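Local coordinates for protein beta-lactamase/D-alanine Carboxypeptidase (PDB 3RJU) that probably acts as a serine beta-lactamase or D-alanine carboxypeptidase, attacking beta-lactams or peptidoglycan stem peptides through an acyl-enzyme, at residues A[9-13]-A[344-349]. Sequence-based numbering, arbitrary orientation.
Sequences IVDQY and QLVAEL
Tyr13 lays one face of its ring on the backbone of helix 336-349, where Leu345 CA sits 3.9 Å from the ring centroid and only 9° off its normal, a CH-pi contact over the middle of the ring. With CG beside its own backbone N, Tyr13 reaches across to the neighbouring helix, and its CE1 comes to 3.7 Å from Gln344 CB. The Leu345 side chain runs back past the tyrosine in the opposite direction, bringing CD1 to 3.8 Å from Tyr13 CD2 and close to the carbonyl oxygen of Ile9.

One turn along, Ile9 drives its CG2 branch between two residues: it lies 3.4 Å from Glu348 CG, a tight approach, and 3.7 Å from Leu349 CD2. Glu348 holds CG anti to its backbone N (chi1 -173°), which lays CB and CG against the Ile9 CG2 methyl, and the bend at chi2 then turns the carboxylate away. There a water accepts from Gln12 NE2 and donates to Glu348 OE2 at 2.8 Å, whereas OE1 forms a salt bridge with Lys351. A second water joins Tyr13 OH to Gln344 OE1, the latter link long at 3.3 Å.

Segments 9-13 and 344-349 run nearly antiparallel (158°), and their axes approach to 9.6 Å. Beneath them, Val10 and Leu349 both rest on Val30 of strand 25-32, placing the terminal helices of the chain side by side on the large antiparallel sheet of the beta-lactamase/penicillin-binding-protein fold. Direct contact between the two segments is thus mainly apolar and aromatic, and their polar links pass through water at the outer margin; Lys351 probably helps stabilise the negative charge of Glu348.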
ATOM      1  N   ILE A   9      10.741  -0.803 -24.332  1.00 12.02           N
ATOM      2  CA  ILE A   9      11.427  -1.116 -23.087  1.00 10.52           C
ATOM      3  C   ILE A   9      10.504  -1.928 -22.170  1.00 10.65           C
ATOM      4  O   ILE A   9      10.916  -2.939 -21.573  1.00 11.15           O
ATOM      5  CB  ILE A   9      11.927   0.163 -22.394  1.00  9.73           C
ATOM      6  CG1 ILE A   9      13.047   0.817 -23.220  1.00 10.45           C
ATOM      7  CG2 ILE A   9      12.407  -0.151 -20.957  1.00  9.92           C
ATOM      8  CD1 ILE A   9      13.400   2.255 -22.788  1.00 11.29           C
ATOM      9  N   VAL A  10       9.245  -1.514 -22.069  1.00  9.89           N
ATOM     10  CA  VAL A  10       8.300  -2.280 -21.270  1.00  9.74           C
ATOM     11  C   VAL A  10       8.222  -3.724 -21.774  1.00  9.48           C
ATOM     12  O   VAL A  10       8.217  -4.671 -20.977  1.00  9.41           O
ATOM     13  CB  VAL A  10       6.905  -1.618 -21.234  1.00  9.20           C
ATOM     14  CG1 VAL A  10       5.883  -2.532 -20.550  1.00  9.94           C
ATOM     15  CG2 VAL A  10       6.979  -0.268 -20.495  1.00  9.30           C
ATOM     16  N   ASP A  11       8.181  -3.879 -23.096  1.00 10.92           N
ATOM     17  CA  ASP A  11       8.124  -5.214 -23.694  1.00 12.08           C
ATOM     18  C   ASP A  11       9.360  -6.076 -23.444  1.00 12.50           C
ATOM     19  O   ASP A  11       9.290  -7.295 -23.552  1.00 13.13           O
ATOM     20  CB  ASP A  11       7.888  -5.114 -25.198  1.00 14.62           C
ATOM     21  CG  ASP A  11       6.489  -4.668 -25.534  1.00 21.29           C
ATOM     22  OD1 ASP A  11       5.589  -4.797 -24.670  1.00 23.95           O
ATOM     23  OD2 ASP A  11       6.296  -4.201 -26.675  1.00 25.38           O
ATOM     24  N   GLN A  12      10.495  -5.450 -23.158  1.00 11.35           N
ATOM     25  CA  GLN A  12      11.688  -6.202 -22.775  1.00 13.45           C
ATOM     26  C   GLN A  12      11.508  -6.939 -21.444  1.00 13.93           C
ATOM     27  O   GLN A  12      12.209  -7.919 -21.179  1.00 16.52           O
ATOM     28  CB  GLN A  12      12.901  -5.274 -22.677  1.00 13.41           C
ATOM     29  CG  GLN A  12      13.368  -4.672 -23.984  1.00 15.31           C
ATOM     30  CD  GLN A  12      14.382  -3.556 -23.736  1.00 19.94           C
ATOM     31  OE1 GLN A  12      14.932  -3.446 -22.640  1.00 22.51           O
ATOM     32  NE2 GLN A  12      14.608  -2.721 -24.731  1.00 20.61           N
ATOM     33  N   TYR A  13      10.572  -6.471 -20.614  1.00 10.59           N
ATOM     34  CA  TYR A  13      10.423  -6.971 -19.246  1.00  9.87           C
ATOM     35  C   TYR A  13       9.098  -7.621 -18.926  1.00 10.19           C
ATOM     36  O   TYR A  13       9.047  -8.516 -18.086  1.00 11.38           O
ATOM     37  CB  TYR A  13      10.661  -5.841 -18.221  1.00 10.26           C
ATOM     38  CG  TYR A  13      12.124  -5.472 -18.159  1.00 12.43           C
ATOM     39  CD1 TYR A  13      12.982  -6.135 -17.301  1.00 13.89           C
ATOM     40  CD2 TYR A  13      12.657  -4.501 -19.014  1.00 12.42           C
ATOM     41  CE1 TYR A  13      14.317  -5.844 -17.258  1.00 15.64           C
ATOM     42  CE2 TYR A  13      14.021  -4.189 -18.974  1.00 14.70           C
ATOM     43  CZ  TYR A  13      14.836  -4.872 -18.088  1.00 16.97           C
ATOM     44  OH  TYR A  13      16.178  -4.595 -18.044  1.00 19.85           O
ATOM     45  N   GLN A 344      14.157  -3.690 -12.253  1.00  9.61           N
ATOM     46  CA  GLN A 344      15.007  -3.678 -13.432  1.00 11.09           C
ATOM     47  C   GLN A 344      14.365  -2.938 -14.600  1.00 10.23           C
ATOM     48  O   GLN A 344      15.055  -2.249 -15.354  1.00 10.86           O
ATOM     49  CB  GLN A 344      15.395  -5.099 -13.819  1.00 12.88           C
ATOM     50  CG  GLN A 344      16.300  -5.718 -12.788  1.00 15.03           C
ATOM     51  CD  GLN A 344      16.544  -7.184 -13.022  1.00 18.56           C
ATOM     52  OE1 GLN A 344      16.362  -7.688 -14.134  1.00 20.92           O
ATOM     53  NE2 GLN A 344      16.965  -7.887 -11.975  1.00 18.94           N
ATOM     54  N   LEU A 345      13.051  -3.088 -14.757  1.00 10.02           N
ATOM     55  CA  LEU A 345      12.320  -2.300 -15.747  1.00 10.21           C
ATOM     56  C   LEU A 345      12.492  -0.799 -15.462  1.00 10.07           C
ATOM     57  O   LEU A 345      12.791  -0.012 -16.361  1.00 10.55           O
ATOM     58  CB  LEU A 345      10.836  -2.675 -15.748  1.00 10.11           C
ATOM     59  CG  LEU A 345       9.884  -1.787 -16.573  1.00  9.09           C
ATOM     60  CD1 LEU A 345      10.299  -1.683 -18.049  1.00 10.09           C
ATOM     61  CD2 LEU A 345       8.465  -2.317 -16.452  1.00 10.01           C
ATOM     62  N   VAL A 346      12.297  -0.412 -14.203  1.00 10.96           N
ATOM     63  CA  VAL A 346      12.433   0.993 -13.819  1.00 10.06           C
ATOM     64  C   VAL A 346      13.856   1.482 -14.143  1.00 10.51           C
ATOM     65  O   VAL A 346      14.049   2.596 -14.643  1.00 10.86           O
ATOM     66  CB  VAL A 346      12.091   1.205 -12.325  1.00  9.49           C
ATOM     67  CG1 VAL A 346      12.521   2.585 -11.859  1.00  9.66           C
ATOM     68  CG2 VAL A 346      10.591   1.021 -12.100  1.00  9.28           C
ATOM     69  N   ALA A 347      14.841   0.627 -13.901  1.00 10.56           N
ATOM     70  CA  ALA A 347      16.237   0.988 -14.165  1.00 10.44           C
ATOM     71  C   ALA A 347      16.462   1.254 -15.659  1.00 11.71           C
ATOM     72  O   ALA A 347      17.207   2.170 -16.032  1.00 12.29           O
ATOM     73  CB  ALA A 347      17.185  -0.104 -13.673  1.00 12.21           C
ATOM     74  N   GLU A 348      15.818   0.462 -16.517  1.00 10.99           N
ATOM     75  CA  GLU A 348      15.940   0.706 -17.950  1.00 10.33           C
ATOM     76  C   GLU A 348      15.189   1.986 -18.355  1.00 11.55           C
ATOM     77  O   GLU A 348      15.671   2.760 -19.183  1.00 12.52           O
ATOM     78  CB  GLU A 348      15.459  -0.503 -18.760  1.00 11.25           C
ATOM     79  CG  GLU A 348      15.716  -0.367 -20.287  1.00 13.83           C
ATOM     80  CD  GLU A 348      17.199  -0.281 -20.658  1.00 17.52           C
ATOM     81  OE1 GLU A 348      18.037  -0.839 -19.917  1.00 18.33           O
ATOM     82  OE2 GLU A 348      17.521   0.343 -21.704  1.00 18.97           O
ATOM     83  N   LEU A 349      14.019   2.215 -17.756  1.00 10.69           N
ATOM     84  CA  LEU A 349      13.229   3.389 -18.092  1.00 11.06           C
ATOM     85  C   LEU A 349      13.921   4.701 -17.727  1.00 11.48           C
ATOM     86  O   LEU A 349      13.735   5.704 -18.416  1.00 13.26           O
ATOM     87  CB  LEU A 349      11.826   3.323 -17.481  1.00 11.11           C
ATOM     88  CG  LEU A 349      10.874   2.258 -18.018  1.00  9.87           C
ATOM     89  CD1 LEU A 349       9.669   2.126 -17.093  1.00  9.59           C
ATOM     90  CD2 LEU A 349      10.421   2.545 -19.463  1.00 11.46           C
TER
HETATM   91  O   HOH W   1      16.731  -0.680 -24.232  1.00 21.41           O
HETATM   92  O   HOH W   2      18.088  -5.800 -16.144  1.00 47.17           O